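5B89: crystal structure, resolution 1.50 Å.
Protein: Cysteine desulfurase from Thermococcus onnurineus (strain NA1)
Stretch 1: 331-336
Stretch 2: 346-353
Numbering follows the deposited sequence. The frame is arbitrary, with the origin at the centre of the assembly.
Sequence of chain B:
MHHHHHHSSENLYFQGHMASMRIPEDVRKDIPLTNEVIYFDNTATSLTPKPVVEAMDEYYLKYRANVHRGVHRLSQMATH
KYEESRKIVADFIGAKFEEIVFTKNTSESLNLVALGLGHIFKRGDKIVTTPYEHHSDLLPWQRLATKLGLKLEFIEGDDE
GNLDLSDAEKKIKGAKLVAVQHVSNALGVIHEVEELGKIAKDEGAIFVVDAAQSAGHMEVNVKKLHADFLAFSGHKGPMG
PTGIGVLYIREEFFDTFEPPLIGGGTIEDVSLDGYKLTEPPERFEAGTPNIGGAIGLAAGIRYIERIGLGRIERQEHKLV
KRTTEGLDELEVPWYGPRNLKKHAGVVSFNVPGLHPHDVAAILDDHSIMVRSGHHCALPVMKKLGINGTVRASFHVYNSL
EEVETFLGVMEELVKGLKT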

ATOM      1  N   GLU B 331     -30.944   7.411  29.319  1.00 19.56           N
ATOM      2  CA  GLU B 331     -31.392   6.055  29.188  1.00 23.15           C
ATOM      3  C   GLU B 331     -31.115   5.466  27.852  1.00 21.08           C
ATOM      4  O   GLU B 331     -31.872   4.687  27.300  1.00 23.36           O
ATOM      5  N   VAL B 332     -29.961   5.855  27.313  1.00 18.31           N
ATOM      6  CA  VAL B 332     -29.495   5.358  26.036  1.00 19.83           C
ATOM      7  C   VAL B 332     -28.455   4.270  26.332  1.00 17.24           C
ATOM      8  O   VAL B 332     -27.488   4.509  26.926  1.00 20.40           O
ATOM      9  N   PRO B 333     -28.779   3.025  25.848  1.00 18.71           N
ATOM     10  CA  PRO B 333     -27.815   1.956  26.148  1.00 17.28           C
ATOM     11  C   PRO B 333     -26.462   2.032  25.416  1.00 15.72           C
ATOM     12  O   PRO B 333     -26.451   2.326  24.273  1.00 17.68           O
ATOM     13  N   TRP B 334     -25.383   1.758  26.126  1.00 17.22           N
ATOM     14  CA  TRP B 334     -24.063   1.757  25.538  1.00 16.81           C
ATOM     15  C   TRP B 334     -23.363   0.452  25.868  1.00 18.37           C
ATOM     16  O   TRP B 334     -23.674  -0.191  26.836  1.00 19.68           O
ATOM     17  N   TYR B 335     -22.413   0.106  25.017  1.00 15.89           N
ATOM     18  CA  TYR B 335     -21.735  -1.154  25.056  1.00 16.21           C
ATOM     19  C   TYR B 335     -20.297  -1.081  25.505  1.00 15.62           C
ATOM     20  O   TYR B 335     -19.725  -0.055  25.599  1.00 17.23           O
ATOM     21  N   GLY B 336     -19.774  -2.236  25.823  1.00 16.53           N
ATOM     22  CA  GLY B 336     -18.423  -2.301  26.311  1.00 15.45           C
ATOM     23  C   GLY B 336     -18.295  -2.221  27.809  1.00 16.09           C
ATOM     24  O   GLY B 336     -19.212  -2.164  28.535  1.00 18.26           O
ATOM     25  N   VAL B 346     -13.768   4.846  22.549  1.00 13.54           N
ATOM     26  CA  VAL B 346     -14.778   4.341  21.673  1.00 14.19           C
ATOM     27  C   VAL B 346     -16.053   4.103  22.467  1.00 16.16           C
ATOM     28  O   VAL B 346     -15.987   3.399  23.429  1.00 17.56           O
ATOM     29  N   VAL B 347     -17.171   4.706  22.057  1.00 14.45           N
ATOM     30  CA  VAL B 347     -18.469   4.436  22.728  1.00 14.95           C
ATOM     31  C   VAL B 347     -19.457   4.056  21.672  1.00 13.71           C
ATOM     32  O   VAL B 347     -19.906   4.905  20.836  1.00 13.97           O
ATOM     33  N   SER B 348     -19.859   2.787  21.625  1.00 13.69           N
ATOM     34  CA  SER B 348     -20.916   2.269  20.821  1.00 14.76           C
ATOM     35  C   SER B 348     -22.175   2.290  21.666  1.00 15.28           C
ATOM     36  O   SER B 348     -22.160   2.032  22.876  1.00 15.12           O
ATOM     37  N   PHE B 349     -23.262   2.644  21.000  1.00 14.66           N
ATOM     38  CA  PHE B 349     -24.556   2.774  21.624  1.00 16.06           C
ATOM     39  C   PHE B 349     -25.656   2.562  20.603  1.00 17.05           C
ATOM     40  O   PHE B 349     -25.420   2.425  19.440  1.00 15.43           O
ATOM     41  N   ASN B 350     -26.872   2.521  21.125  1.00 18.86           N
ATOM     42  CA  ASN B 350     -28.056   2.421  20.292  1.00 17.24           C
ATOM     43  C   ASN B 350     -29.201   3.196  20.929  1.00 18.78           C
ATOM     44  O   ASN B 350     -29.261   3.349  22.086  1.00 18.61           O
ATOM     45  N   VAL B 351     -30.089   3.662  20.089  1.00 19.43           N
ATOM     46  CA  VAL B 351     -31.301   4.334  20.546  1.00 22.69           C
ATOM     47  C   VAL B 351     -32.473   3.390  20.293  1.00 20.68           C
ATOM     48  O   VAL B 351     -32.704   3.039  19.192  1.00 22.25           O
ATOM     49  N   PRO B 352     -33.151   2.965  21.350  1.00 25.46           N
ATOM     50  CA  PRO B 352     -34.287   1.997  21.197  1.00 27.28           C
ATOM     51  C   PRO B 352     -35.331   2.542  20.260  1.00 27.92           C
ATOM     52  O   PRO B 352     -35.658   3.733  20.338  1.00 33.50           O
ATOM     53  N   GLY B 353     -35.732   1.735  19.286  1.00 28.40           N
ATOM     54  CA  GLY B 353     -36.660   2.211  18.266  1.00 28.72           C
ATOM     55  C   GLY B 353     -36.132   2.757  16.965  1.00 30.76           C
ATOM     56  O   GLY B 353     -36.901   2.949  16.040  1.00 33.70           O
TER

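The two stretches bury 419 Å² between them, both sides summed. A single beta bridge joins them, pairing Trp334 with Phe349. Tyr335 has the most surface covered, followed by Asn350 and Val332.

Tyr335 starts sideways at its CA-to-CB bond, but the end of its side chain comes nearer to the other stretch. Its chi1 is m (-49°) and chi2 is -83°. This lays the ring along the backbone of stretch 2. Tyr335 CD2 lies 4.0 Å from Ser348 CB, and Tyr335 CE2 lies 3.8 Å from Phe349 CA. The hydroxyl reaches as far as Asn350, where Asn350 ND2 donates a hydrogen bond to Tyr335 OH at 3.0 Å. The amide nitrogen sits at the ring edge, near the ring plane, and the N-H...O angle of 170° is almost straight. The backbone supports the same placement: Tyr335 N donates to Ser348 O at 2.9 Å.

Asn350 also leaves its backbone sideways, with chi1 m (-90°) and chi2 -50°. It is held at two points. Besides the side-chain bond to Tyr335, Asn350 N donates to Pro333 O at 3.2 Å. Asn350 ND2 is also hydrogen-bonded elsewhere in the structure. Asn350 O fares differently. Val332 CG1 packs 3.3 Å from Asn350 O, and this buried carbonyl has no polar partner in the model.

Val332 is buried, sideways and in the t rotamer (167°). Val332 CG1 also lies 3.9 Å from Phe349 CD2. The Phe349 ring has chi1 p (60°), and its end leads away from stretch 1. Trp334 behaves alike, with chi1 p (57°). The contact between these two therefore lies near their backbones: Trp334 CB is 4.1 Å from Phe349 CB. Trp334 CB also meets Val347 CG1 at 4.2 Å, with Val347 in the t rotamer. Trp334 CA makes a CA-H...O contact to Ser348 O at 3.3 Å. Further along, Pro333 CD packs 3.9 Å from Pro352 CD, so two proline rings meet there.

One water links the backbones near Tyr335. Water 1 donates to Tyr335 O at 2.7 Å and accepts from Ser348 N at 3.0 Å. It thus connects the two residues through a second pair of backbone atoms, beside the direct bond from Tyr335 N to Ser348 O. The side chain of Ser348 is m (-86°), and its OG is hydrogen-bonded elsewhere in the structure.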

ATOM      1  CB  GLU B 331     -32.864   5.891  29.635  1.00 27.16           C
ATOM      2  CG  GLU B 331     -32.988   6.447  31.044  1.00 29.47           C
ATOM      3  CD  GLU B 331     -34.419   6.433  31.525  1.00 40.11           C
ATOM      4  OE1 GLU B 331     -34.984   7.521  31.727  1.00 43.63           O
ATOM      5  OE2 GLU B 331     -34.972   5.348  31.621  1.00 40.64           O
ATOM      6  CB  VAL B 332     -28.879   6.459  25.156  1.00 18.64           C
ATOM      7  CG1 VAL B 332     -28.134   5.856  23.980  1.00 20.54           C
ATOM      8  CG2 VAL B 332     -29.946   7.415  24.652  1.00 18.03           C
ATOM      9  CB  PRO B 333     -28.553   0.701  25.735  1.00 21.71           C
ATOM     10  CG  PRO B 333     -29.364   1.113  24.618  1.00 23.00           C
ATOM     11  CD  PRO B 333     -29.948   2.394  25.093  1.00 18.93           C
ATOM     12  CB  TRP B 334     -23.251   3.005  25.908  1.00 16.70           C
ATOM     13  CG  TRP B 334     -23.059   3.271  27.331  1.00 16.73           C
ATOM     14  CD1 TRP B 334     -23.876   3.990  28.134  1.00 18.58           C
ATOM     15  CD2 TRP B 334     -21.999   2.831  28.157  1.00 15.84           C
ATOM     16  NE1 TRP B 334     -23.400   4.035  29.368  1.00 19.51           N
ATOM     17  CE2 TRP B 334     -22.242   3.315  29.426  1.00 16.74           C
ATOM     18  CE3 TRP B 334     -20.851   2.092  27.944  1.00 16.83           C
ATOM     19  CZ2 TRP B 334     -21.396   3.103  30.451  1.00 17.79           C
ATOM     20  CZ3 TRP B 334     -20.032   1.870  28.974  1.00 18.47           C
ATOM     21  CH2 TRP B 334     -20.295   2.364  30.207  1.00 18.10           C
ATOM     22  CB  TYR B 335     -21.873  -1.847  23.697  1.00 16.60           C
ATOM     23  CG  TYR B 335     -23.296  -1.881  23.162  1.00 18.98           C
ATOM     24  CD1 TYR B 335     -24.170  -2.837  23.560  1.00 21.41           C
ATOM     25  CD2 TYR B 335     -23.742  -0.951  22.259  1.00 19.77           C
ATOM     26  CE1 TYR B 335     -25.472  -2.855  23.093  1.00 21.34           C
ATOM     27  CE2 TYR B 335     -25.034  -0.952  21.812  1.00 19.17           C
ATOM     28  CZ  TYR B 335     -25.891  -1.917  22.224  1.00 19.92           C
ATOM     29  OH  TYR B 335     -27.162  -1.949  21.778  1.00 21.45           O
ATOM     30  CB  VAL B 346     -14.366   2.969  21.099  1.00 16.72           C
ATOM     31  CG1 VAL B 346     -15.418   2.424  20.167  1.00 18.80           C
ATOM     32  CG2 VAL B 346     -13.023   3.075  20.371  1.00 18.72           C
ATOM     33  CB  VAL B 347     -18.914   5.702  23.474  1.00 16.02           C
ATOM     34  CG1 VAL B 347     -20.260   5.363  24.137  1.00 17.13           C
ATOM     35  CG2 VAL B 347     -17.901   6.126  24.514  1.00 18.00           C
ATOM     36  CB  SER B 348     -20.674   0.757  20.393  1.00 16.90           C
ATOM     37  OG  SER B 348     -19.882   0.704  19.215  1.00 19.20           O
ATOM     38  CB  PHE B 349     -24.724   4.156  22.287  1.00 16.49           C
ATOM     39  CG  PHE B 349     -24.614   5.324  21.347  1.00 17.93           C
ATOM     40  CD1 PHE B 349     -23.403   5.799  20.987  1.00 16.07           C
ATOM     41  CD2 PHE B 349     -25.732   5.987  20.892  1.00 17.32           C
ATOM     42  CE1 PHE B 349     -23.285   6.851  20.134  1.00 19.47           C
ATOM     43  CE2 PHE B 349     -25.623   7.048  20.042  1.00 17.53           C
ATOM     44  CZ  PHE B 349     -24.400   7.491  19.665  1.00 19.69           C
ATOM     45  CB  ASN B 350     -28.529   0.983  20.062  1.00 17.32           C
ATOM     46  CG  ASN B 350     -27.919   0.342  18.845  1.00 17.66           C
ATOM     47  OD1 ASN B 350     -27.920   0.874  17.788  1.00 19.34           O
ATOM     48  ND2 ASN B 350     -27.423  -0.829  19.024  1.00 17.76           N
ATOM     49  CB  VAL B 351     -31.550   5.669  19.840  1.00 21.43           C
ATOM     50  CG1 VAL B 351     -32.845   6.283  20.360  1.00 25.55           C
ATOM     51  CG2 VAL B 351     -30.396   6.620  20.066  1.00 20.03           C
ATOM     52  CB  PRO B 352     -34.820   1.895  22.596  1.00 28.99           C
ATOM     53  CG  PRO B 352     -33.675   2.187  23.471  1.00 29.28           C
ATOM     54  CD  PRO B 352     -32.946   3.337  22.752  1.00 24.54           C
TER
HETATM   55  O   HOH W   1     -18.373   1.227  23.665  1.00 16.67           O